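Local coordinates for protein gene product PA4716 (Pseudomonas aeruginosa, PDB 1U0K) that is of uncertain function but belongs to the PhzF family with the diaminopimelate epimerase fold, and probably acts as an isomerase or epimerase, at residues Ala82-His87 with Ser116-Glu121; Ala63-Leu68 with Gly76-Gly81; Gly154-Val159 with Val233-Ala238; Phe196-Asp201 with Leu246-Phe251; Gln38-Glu43 with Ala280-Ser285. All blocks are in the same frame, centred on the assembly; numbering follows the deposited sequence.

Contact 1: Ala82-His87 with Ser116-Glu121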
# COMPACT_ATOMS: atom_id res chain seq x y z
N ALA A 82 3.11 1.22 18.86
CA ALA A 82 2.38 0.50 19.88
C ALA A 82 2.54 1.14 21.27
O ALA A 82 1.57 1.32 22.00
CB ALA A 82 2.79 -0.96 19.91
N ALA A 83 3.77 1.51 21.63
CA ALA A 83 4.04 2.16 22.92
C ALA A 83 3.24 3.45 23.08
O ALA A 83 2.66 3.70 24.13
CB ALA A 83 5.54 2.41 23.10
N ALA A 84 3.21 4.25 22.03
CA ALA A 84 2.48 5.51 22.05
C ALA A 84 0.98 5.29 22.24
O ALA A 84 0.33 5.99 23.02
CB ALA A 84 2.74 6.29 20.78
N LEU A 85 0.45 4.30 21.53
CA LEU A 85 -0.96 3.98 21.62
C LEU A 85 -1.30 3.47 23.01
O LEU A 85 -2.30 3.87 23.58
CB LEU A 85 -1.40 2.98 20.54
CG LEU A 85 -2.87 2.56 20.70
CD1 LEU A 85 -3.79 3.75 20.47
CD2 LEU A 85 -3.22 1.42 19.79
N LEU A 86 -0.46 2.60 23.58
CA LEU A 86 -0.71 2.09 24.92
C LEU A 86 -0.73 3.22 25.96
O LEU A 86 -1.52 3.18 26.88
CB LEU A 86 0.31 1.03 25.29
CG LEU A 86 0.20 -0.27 24.50
CD1 LEU A 86 1.40 -1.16 24.78
CD2 LEU A 86 -1.07 -1.02 24.80
N HIS A 87 0.13 4.21 25.77
CA HIS A 87 0.17 5.40 26.64
C HIS A 87 -1.13 6.19 26.49
O HIS A 87 -1.75 6.60 27.48
CB HIS A 87 1.37 6.27 26.26
CG HIS A 87 1.82 7.24 27.30
ND1 HIS A 87 0.96 7.94 28.12
CD2 HIS A 87 3.06 7.68 27.62
CE1 HIS A 87 1.66 8.74 28.91
NE2 HIS A 87 2.94 8.60 28.62
N SER A 116 1.26 17.39 20.55
CA SER A 116 0.01 16.78 20.10
C SER A 116 0.04 15.24 20.19
O SER A 116 -1.02 14.58 20.08
CB SER A 116 -0.29 17.20 18.65
OG SER A 116 0.81 16.95 17.78
N GLY A 117 1.22 14.67 20.38
CA GLY A 117 1.36 13.23 20.41
C GLY A 117 2.28 12.73 21.50
O GLY A 117 2.11 13.06 22.68
N PHE A 118 3.23 11.90 21.10
CA PHE A 118 4.10 11.17 22.01
C PHE A 118 5.52 11.11 21.47
O PHE A 118 5.77 11.35 20.29
CB PHE A 118 3.59 9.72 22.20
CG PHE A 118 2.20 9.66 22.78
CD1 PHE A 118 1.09 9.75 21.95
CD2 PHE A 118 2.01 9.56 24.15
CE1 PHE A 118 -0.19 9.74 22.49
CE2 PHE A 118 0.74 9.54 24.69
CZ PHE A 118 -0.37 9.62 23.86
N TYR A 119 6.46 10.84 22.37
CA TYR A 119 7.80 10.42 22.01
C TYR A 119 7.99 9.04 22.60
O TYR A 119 7.75 8.84 23.79
CB TYR A 119 8.87 11.38 22.56
CG TYR A 119 10.24 11.06 22.01
CD1 TYR A 119 10.65 11.58 20.80
CD2 TYR A 119 11.10 10.22 22.70
CE1 TYR A 119 11.90 11.28 20.29
CE2 TYR A 119 12.35 9.90 22.20
CZ TYR A 119 12.74 10.43 20.99
OH TYR A 119 13.99 10.11 20.50
N ALA A 120 8.43 8.10 21.78
CA ALA A 120 8.65 6.73 22.22
C ALA A 120 10.06 6.28 21.88
O ALA A 120 10.63 6.69 20.87
CB ALA A 120 7.63 5.81 21.58
N GLU A 121 10.61 5.43 22.73
CA GLU A 121 11.96 4.90 22.55
C GLU A 121 12.01 3.44 22.93
O GLU A 121 11.31 2.99 23.83
CB GLU A 121 12.91 5.70 23.44
CG GLU A 121 14.37 5.34 23.35
CD GLU A 121 15.17 6.15 24.35
OE1 GLU A 121 15.36 7.36 24.11
OE2 GLU A 121 15.56 5.59 25.39
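Apolar side chains make the first layer, where A84 and A83 of helix 82-87 settle on F118 and A120 of strand 117-121. A84 CB lies 3.8 Å from F118 CB, and A83 CB faces A120 CB at 4.3 Å. F118 and A120, two residues apart on the strand, both turn toward the helix, whereas Y119 between them turns away. Methyl groups suit these positions: short side chains let the helix axis come within 8.1 Å of the strand axis at the same time as the larger F118 is fitted in. The helix crosses the strand at 131° between their N-to-C directions. This is consistent with the diaminopimelate epimerase fold, in which curled sheets wrap round a long helix; here 78-90 is that helix, and strands 96-101, 106-114 and 267-282 also send side chains to it. The second kind of contact uses the faces of flat groups. The A84 carbonyl oxygen sits 3.7 Å above the plane of the F118 ring, over its centre. H87 and F118 then meet obliquely, with centroids 5.2 Å apart: F118 CE2 lies over one face of the imidazole, 3.6 Å from H87 CG. With its CG anti to the backbone N (chi1 -160°), the histidine reaches out to the phenylalanine. The polar end of H87 has its own partner, a weak hydrogen bond from NE2 to the carbonyl of N94.

Contact 2: Ala63-Leu68 with Gly76-Gly81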
# COMPACT_ATOMS: atom_id res chain seq x y z
N ALA A 63 3.37 -9.18 20.73
CA ALA A 63 3.18 -8.46 19.48
C ALA A 63 3.47 -9.34 18.28
O ALA A 63 4.32 -10.24 18.33
CB ALA A 63 4.03 -7.25 19.46
N ARG A 64 2.76 -9.07 17.19
CA ARG A 64 3.00 -9.72 15.92
C ARG A 64 3.06 -8.61 14.88
O ARG A 64 2.16 -7.76 14.83
CB ARG A 64 1.87 -10.69 15.57
CG ARG A 64 1.54 -11.77 16.61
CD ARG A 64 2.48 -12.94 16.62
NE ARG A 64 2.50 -13.71 15.39
CZ ARG A 64 1.64 -14.67 15.05
NH1 ARG A 64 0.61 -14.98 15.82
NH2 ARG A 64 1.83 -15.31 13.91
N ILE A 65 4.12 -8.59 14.09
CA ILE A 65 4.34 -7.57 13.06
C ILE A 65 4.33 -8.21 11.69
O ILE A 65 5.00 -9.21 11.47
CB ILE A 65 5.68 -6.83 13.28
CG1 ILE A 65 5.72 -6.12 14.63
CG2 ILE A 65 5.91 -5.84 12.16
CD1 ILE A 65 7.11 -5.65 15.03
N PHE A 66 3.55 -7.63 10.78
CA PHE A 66 3.47 -8.10 9.41
C PHE A 66 3.73 -6.99 8.42
O PHE A 66 3.28 -5.86 8.61
CB PHE A 66 2.09 -8.66 9.11
CG PHE A 66 1.75 -9.91 9.85
CD1 PHE A 66 1.35 -9.86 11.17
CD2 PHE A 66 1.79 -11.14 9.21
CE1 PHE A 66 1.03 -11.03 11.84
CE2 PHE A 66 1.47 -12.31 9.88
CZ PHE A 66 1.09 -12.25 11.19
N THR A 67 4.43 -7.33 7.35
CA THR A 67 4.39 -6.54 6.12
C THR A 67 3.32 -7.12 5.21
O THR A 67 2.70 -8.12 5.53
CB THR A 67 5.73 -6.52 5.38
OG1 THR A 67 6.01 -7.83 4.89
CG2 THR A 67 6.88 -6.16 6.28
N LEU A 68 3.13 -6.53 4.04
CA LEU A 68 2.18 -7.09 3.09
C LEU A 68 2.68 -8.42 2.54
O LEU A 68 1.90 -9.18 1.99
CB LEU A 68 1.87 -6.10 1.96
CG LEU A 68 0.67 -5.22 2.29
CD1 LEU A 68 1.02 -4.14 3.27
CD2 LEU A 68 0.07 -4.61 1.04
N GLY A 76 11.35 -3.40 15.70
CA GLY A 76 11.17 -2.37 14.67
C GLY A 76 10.31 -1.21 15.15
O GLY A 76 9.77 -1.27 16.26
N HIS A 77 10.15 -0.17 14.32
CA HIS A 77 9.32 1.01 14.65
C HIS A 77 7.78 0.79 14.86
O HIS A 77 7.13 1.66 15.44
CB HIS A 77 9.52 2.12 13.62
CG HIS A 77 8.89 1.80 12.31
ND1 HIS A 77 9.46 0.90 11.42
CD2 HIS A 77 7.71 2.17 11.77
CE1 HIS A 77 8.65 0.76 10.38
NE2 HIS A 77 7.59 1.52 10.57
N PRO A 78 7.18 -0.30 14.39
CA PRO A 78 5.83 -0.63 14.87
C PRO A 78 5.76 -0.70 16.40
O PRO A 78 4.72 -0.40 16.97
CB PRO A 78 5.55 -1.98 14.24
CG PRO A 78 6.31 -1.92 12.97
CD PRO A 78 7.62 -1.28 13.38
N LEU A 79 6.86 -1.06 17.05
CA LEU A 79 6.88 -1.12 18.51
C LEU A 79 6.78 0.28 19.14
O LEU A 79 6.10 0.44 20.15
CB LEU A 79 8.12 -1.86 19.04
CG LEU A 79 8.33 -3.32 18.61
CD1 LEU A 79 9.59 -3.88 19.29
CD2 LEU A 79 7.18 -4.24 18.92
N LEU A 80 7.41 1.28 18.52
CA LEU A 80 7.29 2.67 18.97
C LEU A 80 5.85 3.14 18.90
O LEU A 80 5.35 3.78 19.83
CB LEU A 80 8.15 3.59 18.11
CG LEU A 80 9.65 3.34 18.19
CD1 LEU A 80 10.36 4.37 17.32
CD2 LEU A 80 10.16 3.36 19.63
N GLY A 81 5.18 2.84 17.79
CA GLY A 81 3.78 3.19 17.61
C GLY A 81 2.89 2.51 18.63
O GLY A 81 2.01 3.14 19.22
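P78 meets I65 across the contact, and its CD lies over one face of the H77 imidazole, 3.4 Å above the plane and over the centre. P78 CG touches I65 CG2 at 4.0 Å, and P78 CB touches I65 CD1 at 4.1 Å. The compact, rigid proline thus packs against the strand near the beginning of the helix. G76 just before it suits the tight turn, because P78 CD runs close to the position a side chain would occupy there; the turn is closed by L79 N bonding to G76 O at 3.0 Å. I65 is beta-branched, and its two arms do different work. CG2, anti to the backbone N, goes to P78 CG, and the CG1 arm carries CD1 on to P78 CB and to L79 CD2, the last at 4.1 Å. Both partners meet I65 at about a right angle. L79 reaches the strand with CD2, which also meets A63 CB at 4.4 Å; a small alanine suits the spot. I65, H77 and P78 all touch E48 on strand 48-54 and thus border this predicted active-site residue. Strand 60-67 runs antiparallel to 48-54 and parallel to 96-101, to which helix 78-90 connects it; that helix also lies against strand 117-129, L79 and L80 touching M122 and L80 also A120.

Contact 3: Gly154-Val159 with Val233-Ala238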
# COMPACT_ATOMS: atom_id res chain seq x y z
N GLY A 154 34.39 3.75 1.35
CA GLY A 154 35.57 3.08 1.86
C GLY A 154 35.38 2.27 3.12
O GLY A 154 36.36 1.93 3.80
N HIS A 155 34.12 1.94 3.45
CA HIS A 155 33.82 1.18 4.66
C HIS A 155 33.17 -0.12 4.26
O HIS A 155 32.44 -0.16 3.27
CB HIS A 155 32.91 1.98 5.58
CG HIS A 155 33.38 3.38 5.79
ND1 HIS A 155 34.40 3.70 6.67
CD2 HIS A 155 33.00 4.55 5.22
CE1 HIS A 155 34.61 5.00 6.64
NE2 HIS A 155 33.77 5.54 5.77
N PRO A 156 33.43 -1.17 5.02
CA PRO A 156 33.05 -2.51 4.58
C PRO A 156 31.54 -2.71 4.63
O PRO A 156 30.93 -2.43 5.67
CB PRO A 156 33.76 -3.42 5.59
CG PRO A 156 33.94 -2.57 6.83
CD PRO A 156 34.06 -1.17 6.35
N PRO A 157 30.93 -3.15 3.53
CA PRO A 157 29.57 -3.69 3.63
C PRO A 157 29.58 -4.80 4.66
O PRO A 157 30.52 -5.61 4.70
CB PRO A 157 29.30 -4.21 2.22
CG PRO A 157 30.14 -3.35 1.35
CD PRO A 157 31.41 -3.17 2.14
N ARG A 158 28.58 -4.81 5.53
CA ARG A 158 28.45 -5.87 6.51
C ARG A 158 27.01 -6.13 6.87
O ARG A 158 26.19 -5.24 6.80
CB ARG A 158 29.22 -5.52 7.77
CG ARG A 158 30.66 -5.91 7.63
CD ARG A 158 31.34 -6.08 8.89
NE ARG A 158 31.14 -7.37 9.52
CZ ARG A 158 31.60 -7.63 10.73
NH1 ARG A 158 32.26 -6.69 11.39
NH2 ARG A 158 31.42 -8.81 11.29
N VAL A 159 26.75 -7.36 7.26
CA VAL A 159 25.44 -7.74 7.76
C VAL A 159 25.42 -7.37 9.23
O VAL A 159 26.28 -7.80 9.99
CB VAL A 159 25.19 -9.23 7.56
CG1 VAL A 159 23.81 -9.63 8.12
CG2 VAL A 159 25.30 -9.59 6.08
N VAL A 233 28.98 3.63 14.86
CA VAL A 233 29.77 3.71 16.09
C VAL A 233 30.94 2.72 16.08
O VAL A 233 32.04 3.04 16.54
CB VAL A 233 28.84 3.51 17.32
CG1 VAL A 233 29.63 3.27 18.59
CG2 VAL A 233 27.96 4.74 17.48
N GLU A 234 30.72 1.53 15.53
CA GLU A 234 31.74 0.48 15.46
C GLU A 234 32.93 0.91 14.59
O GLU A 234 34.08 0.60 14.91
CB GLU A 234 31.12 -0.82 14.92
CG GLU A 234 32.10 -1.95 14.62
CD GLU A 234 32.89 -2.39 15.83
OE1 GLU A 234 32.27 -2.77 16.85
OE2 GLU A 234 34.14 -2.37 15.76
N TYR A 235 32.64 1.63 13.51
CA TYR A 235 33.66 2.03 12.54
C TYR A 235 34.11 3.48 12.75
O TYR A 235 34.72 4.09 11.87
CB TYR A 235 33.17 1.76 11.11
CG TYR A 235 33.11 0.27 10.83
CD1 TYR A 235 31.92 -0.44 10.94
CD2 TYR A 235 34.27 -0.44 10.50
CE1 TYR A 235 31.88 -1.81 10.71
CE2 TYR A 235 34.24 -1.80 10.28
CZ TYR A 235 33.04 -2.49 10.38
OH TYR A 235 33.01 -3.84 10.15
N GLY A 236 33.81 4.03 13.93
CA GLY A 236 34.32 5.33 14.34
C GLY A 236 33.74 6.50 13.58
O GLY A 236 34.37 7.56 13.49
N LEU A 237 32.55 6.32 13.02
CA LEU A 237 31.89 7.34 12.22
C LEU A 237 30.83 8.10 13.02
O LEU A 237 30.30 9.09 12.53
CB LEU A 237 31.26 6.69 10.99
CG LEU A 237 32.25 6.07 10.01
CD1 LEU A 237 31.60 4.98 9.18
CD2 LEU A 237 32.85 7.14 9.10
N ALA A 238 30.52 7.61 14.21
CA ALA A 238 29.69 8.32 15.17
C ALA A 238 30.14 8.02 16.61
O ALA A 238 30.71 6.96 16.89
CB ALA A 238 28.21 7.96 14.99
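R158 reaches across to Y235, and its side chain can be followed outward. CB points toward the 233-238 segment, and CG comes within 4.0 Å of the tyrosine OH. CD is nearer still, 3.1 Å from that OH, at the edge of the phenol ring. The chain then bends about the CG-CD bond (chi3 82°), which brings the guanidinium round so that NH1 faces the hydroxyl. NH1 donates to Y235 OH over 3.2 Å at a nearly straight 172°, with the oxygen almost in the guanidinium plane. That plane and the phenol ring stand 80° apart. NH2, at the far branch, bonds to the carbonyl of G130, giving the arginine a second grip. The rest of the contact is apolar. P156 CG packs on Y235 CE2 at 3.5 Å, with the proline CD over one face of the ring. H155 and L237 approach from opposite directions: L237 CD1 makes a CH-pi contact 3.9 Å from the imidazole centroid, close to the ring normal. Y235 and L237 flank G236, whose positive phi makes it the C-prime residue of a Schellman motif ending helix 222-234. Glycine accommodates that conformation easily, and the turn presents both neighbouring side chains to the 154-159 segment. A phenol suits its position because a greasy face takes a proline and a polar tip takes an arginine; the bond probably fixes the tyrosine's tilt at this partly exposed surface.

Contact 4: Phe196-Asp201 with Leu246-Phe251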
# COMPACT_ATOMS: atom_id res chain seq x y z
N PHE A 196 17.45 -8.28 4.12
CA PHE A 196 17.26 -7.10 3.27
C PHE A 196 18.54 -6.30 3.12
O PHE A 196 19.43 -6.39 3.96
CB PHE A 196 16.22 -6.17 3.88
CG PHE A 196 14.85 -6.77 3.96
CD1 PHE A 196 14.38 -7.30 5.15
CD2 PHE A 196 14.04 -6.82 2.83
CE1 PHE A 196 13.11 -7.87 5.21
CE2 PHE A 196 12.78 -7.38 2.89
CZ PHE A 196 12.32 -7.91 4.08
N VAL A 197 18.59 -5.49 2.07
CA VAL A 197 19.67 -4.53 1.84
C VAL A 197 19.22 -3.15 2.31
O VAL A 197 18.09 -2.72 2.04
CB VAL A 197 20.04 -4.43 0.33
CG1 VAL A 197 21.06 -3.31 0.11
CG2 VAL A 197 20.58 -5.74 -0.19
N TYR A 198 20.12 -2.45 3.01
CA TYR A 198 19.92 -1.06 3.40
C TYR A 198 21.08 -0.23 2.82
O TYR A 198 22.23 -0.40 3.22
CB TYR A 198 19.87 -0.94 4.92
CG TYR A 198 19.35 0.38 5.43
CD1 TYR A 198 17.99 0.58 5.65
CD2 TYR A 198 20.21 1.44 5.69
CE1 TYR A 198 17.50 1.80 6.12
CE2 TYR A 198 19.74 2.67 6.16
CZ TYR A 198 18.38 2.85 6.37
OH TYR A 198 17.91 4.07 6.83
N LEU A 199 20.77 0.62 1.86
CA LEU A 199 21.77 1.52 1.27
C LEU A 199 22.04 2.66 2.24
O LEU A 199 21.11 3.26 2.76
CB LEU A 199 21.30 2.10 -0.06
CG LEU A 199 20.87 1.11 -1.15
CD1 LEU A 199 20.55 1.86 -2.44
CD2 LEU A 199 21.94 0.07 -1.40
N LEU A 200 23.32 2.97 2.46
CA LEU A 200 23.73 3.87 3.53
C LEU A 200 24.78 4.88 3.07
O LEU A 200 25.87 4.50 2.69
CB LEU A 200 24.29 3.06 4.70
CG LEU A 200 24.74 3.82 5.95
CD1 LEU A 200 23.57 4.56 6.57
CD2 LEU A 200 25.35 2.86 6.95
N ASP A 201 24.42 6.16 3.13
CA ASP A 201 25.39 7.25 3.07
C ASP A 201 25.87 7.53 4.50
O ASP A 201 25.15 8.12 5.30
CB ASP A 201 24.72 8.48 2.46
CG ASP A 201 25.55 9.75 2.59
OD1 ASP A 201 26.77 9.64 2.82
OD2 ASP A 201 25.05 10.88 2.49
N LEU A 246 19.46 9.70 12.33
CA LEU A 246 19.49 9.15 10.99
C LEU A 246 18.34 9.75 10.19
O LEU A 246 17.31 10.14 10.75
CB LEU A 246 19.35 7.63 11.03
CG LEU A 246 20.36 6.86 11.86
CD1 LEU A 246 20.11 5.37 11.70
CD2 LEU A 246 21.80 7.22 11.47
N HIS A 247 18.53 9.82 8.88
CA HIS A 247 17.55 10.42 8.00
C HIS A 247 17.07 9.36 7.02
O HIS A 247 17.85 8.57 6.53
CB HIS A 247 18.14 11.61 7.23
CG HIS A 247 18.84 12.60 8.11
ND1 HIS A 247 18.16 13.50 8.90
CD2 HIS A 247 20.16 12.80 8.35
CE1 HIS A 247 19.03 14.22 9.58
NE2 HIS A 247 20.25 13.82 9.27
N GLN A 248 15.77 9.37 6.77
CA GLN A 248 15.17 8.46 5.79
C GLN A 248 13.85 9.04 5.30
O GLN A 248 13.16 9.74 6.05
CB GLN A 248 14.93 7.08 6.40
CG GLN A 248 14.82 5.95 5.37
CD GLN A 248 14.58 4.59 6.00
OE1 GLN A 248 15.17 4.28 7.04
NE2 GLN A 248 13.71 3.78 5.39
N GLY A 249 13.51 8.76 4.05
CA GLY A 249 12.18 9.06 3.54
C GLY A 249 12.06 10.25 2.60
O GLY A 249 10.98 10.48 2.06
N ARG A 250 13.14 10.98 2.38
CA ARG A 250 13.04 12.23 1.61
C ARG A 250 12.74 11.99 0.12
O ARG A 250 12.12 12.84 -0.52
CB ARG A 250 14.28 13.11 1.82
CG ARG A 250 15.45 12.89 0.87
CD ARG A 250 16.53 13.96 1.03
NE ARG A 250 17.85 13.48 0.63
CZ ARG A 250 18.32 13.46 -0.62
NH1 ARG A 250 17.58 13.91 -1.63
NH2 ARG A 250 19.53 12.99 -0.85
N PHE A 251 13.15 10.84 -0.41
CA PHE A 251 12.85 10.48 -1.80
C PHE A 251 11.39 10.06 -2.00
O PHE A 251 10.93 9.90 -3.13
CB PHE A 251 13.79 9.36 -2.28
CG PHE A 251 15.24 9.75 -2.27
CD1 PHE A 251 16.06 9.42 -1.20
CD2 PHE A 251 15.79 10.45 -3.34
CE1 PHE A 251 17.40 9.79 -1.18
CE2 PHE A 251 17.13 10.82 -3.33
CZ PHE A 251 17.94 10.48 -2.25
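Y198 and Q248 extend toward each other from opposite directions and meet at their polar ends. On strand 196-201, Y198 holds CG anti to its backbone nitrogen (chi1 -166°), which carries the ring well clear of the strand. Q248 likewise stretches out, its chain extended beyond CG, and thereby delivers its amide to the tyrosine. The hydroxyl donates to OE1 at 2.8 Å, but from well above the carbonyl plane rather than along a lone pair, with a C=O...donor angle of 115°. Seen from the ring, OE1 lies at the edge near its plane, 3.5 Å from CE1, while the amide plane is turned 72° from that of the phenol. On the other side of the amide, NE2 bonds to the D218 carbonyl and to T221 OG1, so both amide ends are engaged and the group's rotation is probably fixed. Y198 also packs on A224 and V228 of helix 222-234 and on Y166 and L168 of strand 166-170. Tyrosine and glutamine suit this buried site because each combines a long apolar stem with a polar end. The hydroxyl gives its proton to OE1, and NE2 is satisfied by D218 and T221, so the cost of burying these polar groups is probably repaid.

Contact 5: Gln38-Glu43 with Ala280-Ser285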
# COMPACT_ATOMS: atom_id res chain seq x y z
N GLN A 38 -2.53 -11.44 8.66
CA GLN A 38 -1.93 -11.16 7.36
C GLN A 38 -2.93 -10.50 6.42
O GLN A 38 -2.57 -9.58 5.68
CB GLN A 38 -1.34 -12.42 6.72
CG GLN A 38 -0.65 -12.17 5.38
CD GLN A 38 0.58 -11.31 5.49
OE1 GLN A 38 0.52 -10.07 5.32
NE2 GLN A 38 1.70 -11.93 5.78
N ALA A 39 -4.18 -10.95 6.47
CA ALA A 39 -5.22 -10.41 5.59
C ALA A 39 -5.55 -8.96 5.96
O ALA A 39 -5.75 -8.13 5.08
CB ALA A 39 -6.46 -11.27 5.62
N TRP A 40 -5.60 -8.65 7.26
CA TRP A 40 -5.85 -7.27 7.72
C TRP A 40 -4.68 -6.36 7.36
O TRP A 40 -4.88 -5.19 7.04
CB TRP A 40 -6.13 -7.22 9.24
CG TRP A 40 -7.55 -7.33 9.58
CD1 TRP A 40 -8.18 -8.39 10.14
CD2 TRP A 40 -8.55 -6.35 9.34
NE1 TRP A 40 -9.52 -8.11 10.30
CE2 TRP A 40 -9.77 -6.86 9.81
CE3 TRP A 40 -8.54 -5.06 8.79
CZ2 TRP A 40 -10.97 -6.14 9.74
CZ3 TRP A 40 -9.73 -4.35 8.72
CH2 TRP A 40 -10.92 -4.89 9.19
N THR A 41 -3.46 -6.88 7.40
CA THR A 41 -2.29 -6.10 7.01
C THR A 41 -2.43 -5.69 5.53
O THR A 41 -2.17 -4.54 5.17
CB THR A 41 -1.02 -6.93 7.25
OG1 THR A 41 -0.90 -7.22 8.66
CG2 THR A 41 0.23 -6.12 6.93
N ARG A 42 -2.85 -6.63 4.69
CA ARG A 42 -3.06 -6.37 3.27
C ARG A 42 -4.24 -5.43 3.05
O ARG A 42 -4.23 -4.62 2.11
CB ARG A 42 -3.24 -7.67 2.51
CG ARG A 42 -1.93 -8.40 2.34
CD ARG A 42 -2.06 -9.86 1.98
NE ARG A 42 -0.72 -10.44 1.91
CZ ARG A 42 -0.46 -11.74 1.82
NH1 ARG A 42 -1.45 -12.63 1.78
NH2 ARG A 42 0.79 -12.16 1.76
N GLU A 43 -5.24 -5.51 3.91
CA GLU A 43 -6.39 -4.60 3.85
C GLU A 43 -5.96 -3.15 4.07
O GLU A 43 -6.34 -2.27 3.29
CB GLU A 43 -7.42 -4.98 4.91
CG GLU A 43 -8.71 -4.20 4.85
CD GLU A 43 -9.55 -4.52 3.64
OE1 GLU A 43 -10.40 -3.69 3.29
OE2 GLU A 43 -9.40 -5.63 3.06
N ALA A 280 -10.45 3.36 14.41
CA ALA A 280 -11.39 2.63 13.57
C ALA A 280 -12.06 1.51 14.34
O ALA A 280 -11.39 0.74 15.02
CB ALA A 280 -10.67 2.07 12.36
N GLU A 281 -13.37 1.44 14.24
CA GLU A 281 -14.18 0.37 14.81
C GLU A 281 -14.47 -0.68 13.76
O GLU A 281 -14.94 -0.34 12.68
CB GLU A 281 -15.49 0.96 15.32
CG GLU A 281 -15.35 1.68 16.63
CD GLU A 281 -15.39 0.73 17.83
OE1 GLU A 281 -14.63 0.99 18.78
OE2 GLU A 281 -16.17 -0.26 17.81
N LEU A 282 -14.18 -1.95 14.04
CA LEU A 282 -14.45 -3.03 13.11
C LEU A 282 -15.93 -3.34 13.12
O LEU A 282 -16.54 -3.41 14.19
CB LEU A 282 -13.65 -4.30 13.46
CG LEU A 282 -12.14 -4.23 13.29
CD1 LEU A 282 -11.57 -5.63 13.41
CD2 LEU A 282 -11.74 -3.58 11.98
N LEU A 283 -16.48 -3.53 11.93
CA LEU A 283 -17.91 -3.73 11.74
C LEU A 283 -18.22 -5.17 11.34
O LEU A 283 -19.38 -5.53 11.21
CB LEU A 283 -18.41 -2.76 10.66
CG LEU A 283 -18.18 -1.27 10.96
CD1 LEU A 283 -18.54 -0.45 9.73
CD2 LEU A 283 -18.96 -0.83 12.18
N THR A 284 -17.19 -5.99 11.11
CA THR A 284 -17.38 -7.38 10.71
C THR A 284 -17.37 -8.29 11.92
O THR A 284 -17.20 -7.84 13.05
CB THR A 284 -16.28 -7.83 9.73
OG1 THR A 284 -15.00 -7.57 10.31
CG2 THR A 284 -16.33 -7.01 8.46
N SER A 285 -17.57 -9.58 11.69
CA SER A 285 -17.68 -10.55 12.78
C SER A 285 -16.28 -10.86 13.33
O SER A 285 -15.30 -10.87 12.58
CB SER A 285 -18.40 -11.81 12.31
OG SER A 285 -17.79 -12.35 11.16
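At the edge of the subunit interface, W40 of helix 34-44 meets L282, the last residue of strand 267-282, and T284 just beyond it. The two large side chains, W40 and L282, approach from opposite directions, and the outer rim of the indole six-membered ring does the touching. Both methyls of L282 come to this rim from one side, CD1 lying 3.8 Å from W40 CZ2. The modelled position of CD2 is doubtful, because it comes closer to W40 CH2 than two carbons can sit. L282 has CG anti to its carbonyl carbon (chi1 -68°), which swings CG toward the indole. Leucine suits the place as a branched, apolar group matched to the broad hydrocarbon part of tryptophan. T284 adds a lighter contact, with OG1 at the edge of the ring near its plane, 4.3 Å from W40 CZ2. The CA atoms of W40 and L282 are 11.0 Å apart, and the long indole spans much of this distance. W40 also makes an edge-to-face contact with F26. Residues 280-282 pair in an antiparallel ladder with a strand of the second subunit, and E43 makes a salt bridge to R254 of that subunit, while W40 packs on its L18. Within the subunit, L282 has its backbone bonded to R5 and its side chain on Y7 of strand 6-12. Helix 34-44 also lies against strands 48-54 and 60-67, where T41 touches S49, F51 and F66.

In the fold
Contacts 1 and 2 share helix 78-90 and touch through L80, whose O lies 3.5 Å from A120 CB; their centres are 14 Å apart. Contact 2 lies nearest the predicted active-site residue E48, the I65 side chain coming within about 3 Å of it. Contacts 2 and 5 also meet, through L68 O and R42 NE, probably hydrogen-bonded at 2.9 Å. Contacts 3 and 4 lie together on the same side of the chain's centre, with centres 15 Å apart, and their segments alternate along the chain; Q248 of contact 4 is about 10 Å from E48, side chain to side chain. Contact 5 closes the long loop that encloses contacts 1 to 4.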